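Local coordinates for protein aerobactin synthase IucA (Klebsiella pneumoniae subsp. pneumoniae, PDB 5JM8) that is an ATP- and magnesium-dependent NIS synthetase of aerobactin biosynthesis, which probably joins citrate to acetylated hydroxylysine on the way to that siderophore, at residues L136-E142 with P357-V363; H176-R180 with H227-E232; A183-Q188 with K246-K250; R204-N209 with S273-I277. All coordinates share one frame; numbering follows the deposited sequence.

How the contacts relate
Contacts 1 and 4 are buried, while contacts 2 and 3 are partly open to solvent, and contact 3 lies farthest out, its centre about 35 Å from that of the chain. Contacts 2 and 3 both use strand 177-185: the first packs a helix start on it, the second pairs it with strand 249-255. Packing joins contact 4 to two of them: L179 CD1 of contact 2 meets F205 CE2 of contact 4 at 3.6 Å, and F138 CE2 of contact 1 meets M276 CE of contact 4 at 3.5 Å. Chemistry follows place: waters and amides near the ATP site in contact 1, apolar packing in 2, backbone pairing in 3, and ion pairs near a subunit interface in 4.

Contact 1 of 4, residues L136-E142 with P357-V363; sequences LNFGEAE and PQSQTNV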
loop_
_atom_site.group_PDB
_atom_site.type_symbol
_atom_site.label_atom_id
_atom_site.label_comp_id
_atom_site.label_asym_id
_atom_site.label_seq_id
_atom_site.Cartn_x
_atom_site.Cartn_y
_atom_site.Cartn_z
ATOM N N LEU A 136 -9.100 6.038 -12.486
ATOM C CA LEU A 136 -9.819 6.411 -11.276
ATOM C C LEU A 136 -10.256 5.209 -10.456
ATOM O O LEU A 136 -10.560 4.150 -11.006
ATOM C CB LEU A 136 -11.050 7.243 -11.634
ATOM C CG LEU A 136 -10.797 8.571 -12.347
ATOM C CD1 LEU A 136 -12.116 9.249 -12.628
ATOM C CD2 LEU A 136 -9.900 9.462 -11.513
ATOM N N ASN A 137 -10.287 5.381 -9.138
ATOM C CA ASN A 137 -10.888 4.382 -8.270
ATOM C C ASN A 137 -12.364 4.712 -8.106
ATOM O O ASN A 137 -12.822 5.763 -8.555
ATOM C CB ASN A 137 -10.165 4.301 -6.913
ATOM C CG ASN A 137 -10.361 5.539 -6.037
ATOM O OD1 ASN A 137 -11.401 6.194 -6.060
ATOM N ND2 ASN A 137 -9.348 5.842 -5.233
ATOM N N PHE A 138 -13.099 3.820 -7.455
ATOM C CA PHE A 138 -14.540 3.962 -7.314
ATOM C C PHE A 138 -14.942 5.290 -6.681
ATOM O O PHE A 138 -15.831 5.977 -7.179
ATOM C CB PHE A 138 -15.088 2.804 -6.489
ATOM C CG PHE A 138 -16.550 2.909 -6.193
ATOM C CD1 PHE A 138 -17.487 2.542 -7.142
ATOM C CD2 PHE A 138 -16.992 3.361 -4.962
ATOM C CE1 PHE A 138 -18.836 2.633 -6.874
ATOM C CE2 PHE A 138 -18.342 3.453 -4.688
ATOM C CZ PHE A 138 -19.264 3.088 -5.645
ATOM N N GLY A 139 -14.275 5.654 -5.592
ATOM C CA GLY A 139 -14.593 6.876 -4.874
ATOM C C GLY A 139 -14.334 8.134 -5.684
ATOM O O GLY A 139 -15.119 9.080 -5.644
ATOM N N GLU A 140 -13.224 8.148 -6.415
ATOM C CA GLU A 140 -12.872 9.288 -7.253
ATOM C C GLU A 140 -13.930 9.538 -8.324
ATOM O O GLU A 140 -14.349 10.674 -8.537
ATOM C CB GLU A 140 -11.508 9.069 -7.912
ATOM C CG GLU A 140 -10.330 9.160 -6.948
ATOM C CD GLU A 140 -9.003 8.833 -7.604
ATOM O OE1 GLU A 140 -8.957 7.896 -8.427
ATOM O OE2 GLU A 140 -8.005 9.518 -7.298
ATOM N N ALA A 141 -14.358 8.472 -8.993
ATOM C CA ALA A 141 -15.345 8.585 -10.061
ATOM C C ALA A 141 -16.690 9.059 -9.519
ATOM O O ALA A 141 -17.386 9.836 -10.167
ATOM C CB ALA A 141 -15.505 7.252 -10.779
ATOM N N GLU A 142 -17.044 8.593 -8.326
ATOM C CA GLU A 142 -18.345 8.904 -7.743
ATOM C C GLU A 142 -18.482 10.371 -7.366
ATOM O O GLU A 142 -19.592 10.859 -7.171
ATOM C CB GLU A 142 -18.596 8.044 -6.504
ATOM C CG GLU A 142 -18.900 6.587 -6.801
ATOM C CD GLU A 142 -20.147 6.396 -7.640
ATOM O OE1 GLU A 142 -21.079 7.215 -7.521
ATOM O OE2 GLU A 142 -20.191 5.426 -8.425
ATOM N N PRO A 357 -10.286 -1.723 -3.172
ATOM C CA PRO A 357 -10.769 -0.340 -3.224
ATOM C C PRO A 357 -10.098 0.489 -4.319
ATOM O O PRO A 357 -10.575 1.583 -4.631
ATOM C CB PRO A 357 -10.420 0.202 -1.833
ATOM C CG PRO A 357 -9.284 -0.632 -1.374
ATOM C CD PRO A 357 -9.514 -1.993 -1.946
ATOM N N GLN A 358 -9.018 -0.034 -4.897
ATOM C CA GLN A 358 -8.261 0.684 -5.920
ATOM C C GLN A 358 -8.489 0.137 -7.329
ATOM O O GLN A 358 -7.757 0.481 -8.259
ATOM C CB GLN A 358 -6.769 0.639 -5.588
ATOM C CG GLN A 358 -6.413 1.370 -4.310
ATOM C CD GLN A 358 -6.690 2.857 -4.404
ATOM O OE1 GLN A 358 -6.506 3.467 -5.457
ATOM N NE2 GLN A 358 -7.144 3.447 -3.302
ATOM N N SER A 359 -9.499 -0.710 -7.495
ATOM C CA SER A 359 -9.830 -1.224 -8.820
ATOM C C SER A 359 -10.343 -0.088 -9.687
ATOM O O SER A 359 -10.847 0.911 -9.174
ATOM C CB SER A 359 -10.880 -2.334 -8.742
ATOM O OG SER A 359 -12.114 -1.831 -8.273
ATOM N N GLN A 360 -10.216 -0.246 -11.000
ATOM C CA GLN A 360 -10.730 0.744 -11.936
ATOM C C GLN A 360 -12.200 0.466 -12.233
ATOM O O GLN A 360 -12.591 0.228 -13.373
ATOM C CB GLN A 360 -9.912 0.748 -13.225
ATOM C CG GLN A 360 -10.167 1.955 -14.102
ATOM C CD GLN A 360 -9.408 1.893 -15.412
ATOM O OE1 GLN A 360 -8.869 0.847 -15.786
ATOM N NE2 GLN A 360 -9.361 3.019 -16.122
ATOM N N THR A 361 -13.006 0.492 -11.180
ATOM C CA THR A 361 -14.451 0.396 -11.302
ATOM C C THR A 361 -15.024 1.801 -11.178
ATOM O O THR A 361 -14.953 2.408 -10.113
ATOM C CB THR A 361 -15.046 -0.528 -10.226
ATOM O OG1 THR A 361 -14.388 -1.801 -10.277
ATOM C CG2 THR A 361 -16.548 -0.717 -10.435
ATOM N N ASN A 362 -15.558 2.323 -12.279
ATOM C CA ASN A 362 -16.085 3.686 -12.313
ATOM C C ASN A 362 -17.548 3.731 -12.736
ATOM O O ASN A 362 -17.977 2.970 -13.607
ATOM C CB ASN A 362 -15.274 4.562 -13.274
ATOM C CG ASN A 362 -13.778 4.529 -12.998
ATOM O OD1 ASN A 362 -12.972 4.733 -13.904
ATOM N ND2 ASN A 362 -13.401 4.281 -11.747
ATOM N N VAL A 363 -18.310 4.637 -12.131
ATOM C CA VAL A 363 -19.668 4.885 -12.585
ATOM C C VAL A 363 -19.594 5.557 -13.957
ATOM O O VAL A 363 -18.808 6.480 -14.170
ATOM C CB VAL A 363 -20.462 5.754 -11.590
ATOM C CG1 VAL A 363 -19.847 7.147 -11.473
ATOM C CG2 VAL A 363 -21.924 5.828 -11.999
HETATM O O HOH W 1 -10.672 5.566 -14.956
HETATM O O HOH W 2 -17.741 5.152 -9.578
HETATM O O HOH W 3 -12.434 1.331 -7.198
#
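With its CG on the side of its own backbone N (chi1 -53°), N362 turns its amide back to L136, and ND2 donates to L136 O at 2.9 Å. The bond is virtually straight, 178° at the hydrogen, and runs in the amide plane of N362, but it comes down on the carbonyl from above its plane and so misses the lone pairs. The other end of the amide is used too: OD1 of N362 accepts at 2.7 Å from a water that also takes hydrogens from L136 N and Q360 NE2, and Q360 NE2 is further bonded to D438. Just beyond L136 the helix 138-142 begins with a capping box, in which E140 N donates to N137 OD1 at 2.7 Å and N137 N to E140 OE1. This short helix lies against strand 360-363, an outermost strand of a mixed four-stranded sheet, with A141 CB on N362 CB at 3.7 Å. A second water bridges F138 N, P357 O and S359 O. At the far end the bend of E142 at chi2 (-61°) swings its carboxylate across V363, OE2 lying 3.2 Å from V363 CB. A salt bridge to R446 and a hydrogen bond to T263 hold that carboxylate, the E142 side chain comes to about 7 Å from the bound ATP, and a third water joins E142 OE2 to F138 O and V363 N.

Contact 2 of 4, residues H176-R180 with H227-E232; sequences HFPLR and HPWQGE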
loop_
_atom_site.group_PDB
_atom_site.type_symbol
_atom_site.label_atom_id
_atom_site.label_comp_id
_atom_site.label_asym_id
_atom_site.label_seq_id
_atom_site.Cartn_x
_atom_site.Cartn_y
_atom_site.Cartn_z
ATOM N N HIS A 176 -16.086 14.357 2.875
ATOM C CA HIS A 176 -16.332 13.123 3.596
ATOM C C HIS A 176 -16.666 13.446 5.044
ATOM O O HIS A 176 -16.346 14.527 5.539
ATOM C CB HIS A 176 -15.129 12.188 3.508
ATOM C CG HIS A 176 -13.867 12.768 4.063
ATOM N ND1 HIS A 176 -12.974 13.484 3.294
ATOM C CD2 HIS A 176 -13.338 12.720 5.308
ATOM C CE1 HIS A 176 -11.956 13.862 4.046
ATOM N NE2 HIS A 176 -12.152 13.410 5.271
ATOM N N PHE A 177 -17.329 12.513 5.715
ATOM C CA PHE A 177 -17.738 12.725 7.096
ATOM C C PHE A 177 -18.062 11.404 7.781
ATOM O O PHE A 177 -18.489 10.454 7.126
ATOM C CB PHE A 177 -18.951 13.655 7.152
ATOM C CG PHE A 177 -20.098 13.204 6.294
ATOM C CD1 PHE A 177 -20.951 12.202 6.726
ATOM C CD2 PHE A 177 -20.327 13.785 5.057
ATOM C CE1 PHE A 177 -22.005 11.785 5.943
ATOM C CE2 PHE A 177 -21.382 13.372 4.269
ATOM C CZ PHE A 177 -22.222 12.370 4.711
ATOM N N PRO A 178 -17.862 11.337 9.107
ATOM C CA PRO A 178 -18.280 10.130 9.821
ATOM C C PRO A 178 -19.790 10.132 10.039
ATOM O O PRO A 178 -20.399 11.202 10.026
ATOM C CB PRO A 178 -17.521 10.229 11.142
ATOM C CG PRO A 178 -17.413 11.691 11.381
ATOM C CD PRO A 178 -17.283 12.338 10.022
ATOM N N LEU A 179 -20.383 8.958 10.231
ATOM C CA LEU A 179 -21.824 8.864 10.432
ATOM C C LEU A 179 -22.236 9.413 11.788
ATOM O O LEU A 179 -21.415 9.539 12.693
ATOM C CB LEU A 179 -22.296 7.413 10.319
ATOM C CG LEU A 179 -22.142 6.728 8.964
ATOM C CD1 LEU A 179 -22.692 5.315 9.042
ATOM C CD2 LEU A 179 -22.843 7.522 7.876
ATOM N N ARG A 180 -23.519 9.739 11.910
ATOM C CA ARG A 180 -24.121 10.041 13.198
ATOM C C ARG A 180 -24.701 8.745 13.744
ATOM O O ARG A 180 -25.132 7.890 12.972
ATOM C CB ARG A 180 -25.198 11.114 13.059
ATOM C CG ARG A 180 -25.799 11.570 14.372
ATOM C CD ARG A 180 -26.763 12.713 14.138
ATOM N NE ARG A 180 -27.311 13.248 15.380
ATOM C CZ ARG A 180 -26.716 14.172 16.126
ATOM N NH1 ARG A 180 -25.537 14.668 15.772
ATOM N NH2 ARG A 180 -27.301 14.599 17.235
ATOM N N HIS A 227 -27.662 9.541 8.763
ATOM C CA HIS A 227 -27.045 10.590 7.964
ATOM C C HIS A 227 -26.963 11.843 8.835
ATOM O O HIS A 227 -27.962 12.224 9.449
ATOM C CB HIS A 227 -27.859 10.846 6.691
ATOM C CG HIS A 227 -27.203 11.778 5.720
ATOM N ND1 HIS A 227 -26.924 13.093 6.020
ATOM C CD2 HIS A 227 -26.786 11.587 4.445
ATOM C CE1 HIS A 227 -26.355 13.671 4.976
ATOM N NE2 HIS A 227 -26.260 12.779 4.007
ATOM N N PRO A 228 -25.777 12.480 8.910
ATOM C CA PRO A 228 -25.605 13.610 9.834
ATOM C C PRO A 228 -26.656 14.708 9.682
ATOM O O PRO A 228 -27.022 15.338 10.670
ATOM C CB PRO A 228 -24.217 14.146 9.472
ATOM C CG PRO A 228 -23.497 12.977 8.930
ATOM C CD PRO A 228 -24.528 12.176 8.189
ATOM N N TRP A 229 -27.133 14.928 8.462
ATOM C CA TRP A 229 -28.142 15.952 8.211
ATOM C C TRP A 229 -29.546 15.459 8.574
ATOM O O TRP A 229 -30.317 16.192 9.191
ATOM C CB TRP A 229 -28.099 16.394 6.747
ATOM C CG TRP A 229 -28.949 17.598 6.470
ATOM C CD1 TRP A 229 -28.614 18.904 6.679
ATOM C CD2 TRP A 229 -30.278 17.606 5.932
ATOM N NE1 TRP A 229 -29.650 19.725 6.307
ATOM C CE2 TRP A 229 -30.684 18.954 5.845
ATOM C CE3 TRP A 229 -31.163 16.606 5.517
ATOM C CZ2 TRP A 229 -31.937 19.326 5.360
ATOM C CZ3 TRP A 229 -32.407 16.980 5.035
ATOM C CH2 TRP A 229 -32.782 18.327 4.960
ATOM N N GLN A 230 -29.878 14.229 8.193
ATOM C CA GLN A 230 -31.168 13.644 8.560
ATOM C C GLN A 230 -31.298 13.491 10.062
ATOM O O GLN A 230 -32.343 13.790 10.636
ATOM C CB GLN A 230 -31.359 12.274 7.912
ATOM C CG GLN A 230 -31.828 12.321 6.480
ATOM C CD GLN A 230 -33.246 12.834 6.341
ATOM O OE1 GLN A 230 -33.487 13.847 5.687
ATOM N NE2 GLN A 230 -34.196 12.130 6.945
ATOM N N GLY A 231 -30.231 13.009 10.688
ATOM C CA GLY A 231 -30.236 12.748 12.113
ATOM C C GLY A 231 -30.541 13.985 12.931
ATOM O O GLY A 231 -31.295 13.919 13.900
ATOM N N GLU A 232 -29.955 15.114 12.544
ATOM C CA GLU A 232 -30.186 16.370 13.247
ATOM C C GLU A 232 -31.626 16.835 13.052
ATOM O O GLU A 232 -32.200 17.491 13.925
ATOM C CB GLU A 232 -29.206 17.443 12.766
ATOM C CG GLU A 232 -27.769 17.184 13.192
ATOM C CD GLU A 232 -26.776 18.166 12.591
ATOM O OE1 GLU A 232 -27.115 18.833 11.589
ATOM O OE2 GLU A 232 -25.650 18.271 13.126
HETATM O O HOH W 4 -24.255 15.099 12.744
#
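F177 and P228 make the tightest approach here, F177 CE1 lying 3.4 Å from P228 CD, with CD1 of the ring against P228 CG. The phenyl ring gets there because its CG is wedged between backbone N and carbonyl carbon (chi1 54°), which sends it off the strand towards the helix start. Beside the proline, the H227 imidazole meets the same phenyl ring obliquely, the centroids 5.6 Å apart and the planes at 55°. Farther along, R180 reaches out with its chain extended as far as NE and runs over the first turn of helix 228-235. G231 has no side chain, and R180 CD comes to 4.0 Å from G231 CA. One face of the guanidinium then receives E232 CG, 4.2 Å above its plane and towards its rim. The next shell fixes these groups. H227 sits at the N-cap, where its ND1 accepts from W229 N in the plane of the imidazole ring at 3.1 Å, and Y169 packs on F177, H227 and P228. R180 NH2 forms a salt bridge with D251 on the neighbouring strand 249-255, while E232 OE2 stays 4.5 Å from R180 NH1, well out of the guanidinium plane. No direct hydrogen bond crosses the contact, so strand 177-185 and this helix meet through shape and apolar surface, with E232 probably adding little more than a long-range charge effect.

Contact 3 of 4, residues A183-Q188 with K246-K250; sequences AVNKTQ and KGLIK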
loop_
_atom_site.group_PDB
_atom_site.type_symbol
_atom_site.label_atom_id
_atom_site.label_comp_id
_atom_site.label_asym_id
_atom_site.label_seq_id
_atom_site.Cartn_x
_atom_site.Cartn_y
_atom_site.Cartn_z
ATOM N N ALA A 183 -27.938 5.238 20.005
ATOM C CA ALA A 183 -28.198 4.014 20.750
ATOM C C ALA A 183 -29.708 3.898 20.905
ATOM O O ALA A 183 -30.345 4.784 21.475
ATOM C CB ALA A 183 -27.504 4.025 22.097
ATOM N N VAL A 184 -30.272 2.815 20.378
ATOM C CA VAL A 184 -31.720 2.667 20.283
ATOM C C VAL A 184 -32.194 1.329 20.844
ATOM O O VAL A 184 -31.608 0.286 20.555
ATOM C CB VAL A 184 -32.189 2.781 18.817
ATOM C CG1 VAL A 184 -33.705 2.685 18.725
ATOM C CG2 VAL A 184 -31.696 4.078 18.198
ATOM N N ASN A 185 -33.258 1.366 21.640
ATOM C CA ASN A 185 -33.869 0.140 22.139
ATOM C C ASN A 185 -34.489 -0.625 20.973
ATOM O O ASN A 185 -35.160 -0.039 20.124
ATOM C CB ASN A 185 -34.923 0.451 23.210
ATOM C CG ASN A 185 -35.472 -0.804 23.880
ATOM O OD1 ASN A 185 -35.624 -1.848 23.250
ATOM N ND2 ASN A 185 -35.780 -0.698 25.166
ATOM N N LYS A 186 -34.266 -1.937 20.946
ATOM C CA LYS A 186 -34.705 -2.782 19.839
ATOM C C LYS A 186 -36.210 -2.705 19.590
ATOM O O LYS A 186 -36.677 -2.981 18.483
ATOM C CB LYS A 186 -34.308 -4.232 20.103
ATOM C CG LYS A 186 -34.937 -4.838 21.346
ATOM C CD LYS A 186 -34.455 -6.264 21.549
ATOM C CE LYS A 186 -35.057 -6.892 22.789
ATOM N NZ LYS A 186 -34.552 -8.275 22.998
ATOM N N THR A 187 -36.964 -2.327 20.617
ATOM C CA THR A 187 -38.410 -2.168 20.489
ATOM C C THR A 187 -38.767 -0.998 19.582
ATOM O O THR A 187 -39.936 -0.817 19.234
ATOM C CB THR A 187 -39.089 -1.934 21.854
ATOM O OG1 THR A 187 -38.630 -0.698 22.414
ATOM C CG2 THR A 187 -38.788 -3.073 22.820
ATOM N N GLN A 188 -37.765 -0.201 19.216
ATOM C CA GLN A 188 -37.973 0.939 18.331
ATOM C C GLN A 188 -37.180 0.810 17.030
ATOM O O GLN A 188 -37.048 1.778 16.277
ATOM C CB GLN A 188 -37.595 2.238 19.044
ATOM C CG GLN A 188 -38.421 2.515 20.292
ATOM C CD GLN A 188 -39.913 2.520 20.016
ATOM O OE1 GLN A 188 -40.662 1.718 20.573
ATOM N NE2 GLN A 188 -40.353 3.429 19.156
ATOM N N LYS A 246 -38.126 9.050 26.901
ATOM C CA LYS A 246 -38.437 7.719 27.406
ATOM C C LYS A 246 -37.154 6.921 27.647
ATOM O O LYS A 246 -37.163 5.899 28.335
ATOM C CB LYS A 246 -39.356 6.994 26.416
ATOM C CG LYS A 246 -39.694 5.548 26.760
ATOM C CD LYS A 246 -40.497 5.406 28.035
ATOM C CE LYS A 246 -40.873 3.946 28.255
ATOM N NZ LYS A 246 -41.560 3.713 29.549
ATOM N N GLY A 247 -36.049 7.404 27.087
ATOM C CA GLY A 247 -34.761 6.756 27.251
ATOM C C GLY A 247 -34.511 5.663 26.228
ATOM O O GLY A 247 -33.522 4.935 26.319
ATOM N N LEU A 248 -35.405 5.552 25.249
ATOM C CA LEU A 248 -35.289 4.527 24.215
ATOM C C LEU A 248 -34.354 4.964 23.094
ATOM O O LEU A 248 -33.996 4.160 22.233
ATOM C CB LEU A 248 -36.666 4.188 23.643
ATOM C CG LEU A 248 -37.659 3.603 24.650
ATOM C CD1 LEU A 248 -39.035 3.441 24.026
ATOM C CD2 LEU A 248 -37.173 2.275 25.215
ATOM N N ILE A 249 -33.974 6.239 23.101
ATOM C CA ILE A 249 -32.973 6.751 22.172
ATOM C C ILE A 249 -31.935 7.591 22.904
ATOM O O ILE A 249 -32.278 8.482 23.684
ATOM C CB ILE A 249 -33.609 7.600 21.050
ATOM C CG1 ILE A 249 -34.394 6.696 20.095
ATOM C CG2 ILE A 249 -32.528 8.374 20.277
ATOM C CD1 ILE A 249 -35.086 7.428 18.951
ATOM N N LYS A 250 -30.664 7.302 22.636
ATOM C CA LYS A 250 -29.563 8.129 23.110
ATOM C C LYS A 250 -28.754 8.618 21.915
ATOM O O LYS A 250 -28.352 7.831 21.060
ATOM C CB LYS A 250 -28.668 7.357 24.083
ATOM C CG LYS A 250 -27.486 8.166 24.607
ATOM C CD LYS A 250 -26.621 7.359 25.559
ATOM C CE LYS A 250 -25.450 8.186 26.074
ATOM N NZ LYS A 250 -24.568 7.410 26.989
#
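A183 and K250 form an antiparallel hydrogen-bonded pair, with A183 N to K250 O and K250 N to A183 O both 2.8 Å and both in the carbonyl plane of their acceptor. They join strands 177-185 and 249-255 of a three-stranded antiparallel sheet, in which 177-185 is the central strand. The pairing goes on through V184 and I249, a non-hydrogen-bonded pair, to N185 N, which donates to L248 O at 3.0 Å just before the second strand begins. On one face of the sheet, V184 CG2 packs on I249 CG1 at 4.2 Å, and on the other the CB atoms of A183 and K250 meet at 4.0 Å, beyond which the extended lysine runs off to a salt bridge with E216. L248 covers the end of the ladder. Its CD1 rests on Q188 CG at 3.9 Å, while the Q188 amide is tied to D335 O through NE2. The other methyl goes to N185, whose side chain closes an Asx turn: OD1 accepts from T187 N at 3.0 Å, the donor lying above the carbonyl plane. That bond holds the amide with its nitrogen turned to the leucine, ND2 standing 3.3 Å from L248 CD2.

Contact 4 of 4, residues R204-N209 with S273-I277; sequences RFAAEN and SRDMI
R204 and D275 carry the ionic part: NH1 of R204 donates to D275 OD2 at 2.6 Å, in the guanidinium plane and on the syn side of the carboxylate but tilted well out of its plane, the angle at the hydrogen being 144°. A bend at chi3 (74°) turns the arginine end towards the strand. D275 OD2 takes R204 NH1, a second salt bridge from R201 NE and a water, so its negative charge is probably well stabilised. That water, bonded also to R204 NE and E208 OE2, sits among the three charged groups.

Of the remaining hydrogen bonds, the backbone N of R274 reaches E208 OE2 at 3.0 Å, from above the carboxylate plane. Within the helix, N209 ND2 donates to F205 O at 2.7 Å, which holds the same nitrogen 3.3 Å above the centre of the F205 ring.

Packing supplies the rest. R274 CD lies over the centre of the R204 guanidinium, 3.4 Å above its plane, so two arginines share this place by setting aliphatic carbon against a flat face. R274 NE, buried here, has no hydrogen-bond partner in the model. F205 points its edge at D275 CB, and its CZ meets I277 CD1 at 4.1 Å. N209 OD1 rests on S273 CB.

R204 and R274 also pack on L214 and P211, respectively, of the third subunit. The arrangement is that of a helix lying across a sheet: the 204-209 end of helix 198-209 runs at 97° to residues 275-277 of strand 275-284, with the F205 ring on the strand and the charged groups gathered near the subunit interface.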
loop_
_atom_site.group_PDB
_atom_site.type_symbol
_atom_site.label_atom_id
_atom_site.label_comp_id
_atom_site.label_asym_id
_atom_site.label_seq_id
_atom_site.Cartn_x
_atom_site.Cartn_y
_atom_site.Cartn_z
ATOM N N ARG A 204 -22.282 -5.769 13.284
ATOM C CA ARG A 204 -21.145 -5.821 12.371
ATOM C C ARG A 204 -20.845 -4.442 11.804
ATOM O O ARG A 204 -19.698 -3.996 11.807
ATOM C CB ARG A 204 -21.407 -6.797 11.221
ATOM C CG ARG A 204 -20.171 -7.100 10.380
ATOM C CD ARG A 204 -20.507 -7.937 9.154
ATOM N NE ARG A 204 -21.197 -7.166 8.125
ATOM C CZ ARG A 204 -21.686 -7.686 7.004
ATOM N NH1 ARG A 204 -22.297 -6.909 6.120
ATOM N NH2 ARG A 204 -21.565 -8.984 6.766
ATOM N N PHE A 205 -21.887 -3.773 11.322
ATOM C CA PHE A 205 -21.745 -2.466 10.693
ATOM C C PHE A 205 -21.167 -1.449 11.672
ATOM O O PHE A 205 -20.251 -0.703 11.334
ATOM C CB PHE A 205 -23.098 -1.981 10.162
ATOM C CG PHE A 205 -23.026 -0.688 9.397
ATOM C CD1 PHE A 205 -22.766 -0.687 8.036
ATOM C CD2 PHE A 205 -23.221 0.524 10.036
ATOM C CE1 PHE A 205 -22.701 0.498 7.329
ATOM C CE2 PHE A 205 -23.156 1.713 9.333
ATOM C CZ PHE A 205 -22.896 1.699 7.978
ATOM N N ALA A 206 -21.701 -1.434 12.887
ATOM C CA ALA A 206 -21.230 -0.514 13.914
ATOM C C ALA A 206 -19.806 -0.850 14.337
ATOM O O ALA A 206 -19.018 0.037 14.662
ATOM C CB ALA A 206 -22.154 -0.548 15.114
ATOM N N ALA A 207 -19.482 -2.138 14.324
ATOM C CA ALA A 207 -18.174 -2.604 14.764
ATOM C C ALA A 207 -17.069 -2.203 13.795
ATOM O O ALA A 207 -15.984 -1.808 14.215
ATOM C CB ALA A 207 -18.190 -4.110 14.938
ATOM N N GLU A 208 -17.345 -2.302 12.499
ATOM C CA GLU A 208 -16.324 -2.041 11.493
ATOM C C GLU A 208 -16.327 -0.588 11.015
ATOM O O GLU A 208 -15.516 -0.218 10.165
ATOM C CB GLU A 208 -16.503 -2.989 10.300
ATOM C CG GLU A 208 -17.747 -2.752 9.466
ATOM C CD GLU A 208 -17.924 -3.798 8.378
ATOM O OE1 GLU A 208 -17.161 -4.787 8.376
ATOM O OE2 GLU A 208 -18.819 -3.625 7.521
ATOM N N ASN A 209 -17.225 0.231 11.563
ATOM C CA ASN A 209 -17.313 1.641 11.180
ATOM C C ASN A 209 -17.119 2.604 12.345
ATOM O O ASN A 209 -16.514 3.664 12.182
ATOM C CB ASN A 209 -18.658 1.924 10.516
ATOM C CG ASN A 209 -18.739 1.358 9.117
ATOM O OD1 ASN A 209 -18.049 1.824 8.210
ATOM N ND2 ASN A 209 -19.582 0.349 8.930
ATOM N N SER A 273 -15.606 -0.383 4.719
ATOM C CA SER A 273 -16.885 -0.941 5.138
ATOM C C SER A 273 -17.367 -2.022 4.181
ATOM O O SER A 273 -17.417 -1.820 2.967
ATOM C CB SER A 273 -17.942 0.155 5.243
ATOM O OG SER A 273 -19.220 -0.401 5.502
ATOM N N ARG A 274 -17.729 -3.166 4.748
ATOM C CA ARG A 274 -18.270 -4.276 3.983
ATOM C C ARG A 274 -19.587 -3.883 3.326
ATOM O O ARG A 274 -20.002 -4.480 2.332
ATOM C CB ARG A 274 -18.465 -5.484 4.898
ATOM C CG ARG A 274 -18.841 -6.769 4.191
ATOM C CD ARG A 274 -18.740 -7.947 5.148
ATOM N NE ARG A 274 -17.384 -8.121 5.666
ATOM C CZ ARG A 274 -16.420 -8.783 5.033
ATOM N NH1 ARG A 274 -16.652 -9.342 3.849
ATOM N NH2 ARG A 274 -15.219 -8.887 5.585
ATOM N N ASP A 275 -20.232 -2.866 3.892
ATOM C CA ASP A 275 -21.517 -2.384 3.399
ATOM C C ASP A 275 -21.479 -0.902 3.047
ATOM O O ASP A 275 -20.846 -0.103 3.738
ATOM C CB ASP A 275 -22.610 -2.623 4.444
ATOM C CG ASP A 275 -22.935 -4.088 4.626
ATOM O OD1 ASP A 275 -22.949 -4.828 3.621
ATOM O OD2 ASP A 275 -23.179 -4.500 5.778
ATOM N N MET A 276 -22.155 -0.551 1.958
ATOM C CA MET A 276 -22.513 0.833 1.695
ATOM C C MET A 276 -23.849 1.086 2.379
ATOM O O MET A 276 -24.538 0.140 2.768
ATOM C CB MET A 276 -22.613 1.113 0.195
ATOM C CG MET A 276 -21.320 0.928 -0.570
ATOM S SD MET A 276 -21.483 1.504 -2.265
ATOM C CE MET A 276 -19.990 0.847 -3.006
ATOM N N ILE A 277 -24.221 2.353 2.523
ATOM C CA ILE A 277 -25.497 2.688 3.137
ATOM C C ILE A 277 -26.223 3.759 2.323
ATOM O O ILE A 277 -25.628 4.748 1.892
ATOM C CB ILE A 277 -25.300 3.140 4.601
ATOM C CG1 ILE A 277 -26.649 3.288 5.305
ATOM C CG2 ILE A 277 -24.482 4.425 4.667
ATOM C CD1 ILE A 277 -26.555 3.190 6.811
HETATM O O HOH W 5 -21.782 -4.450 7.882
#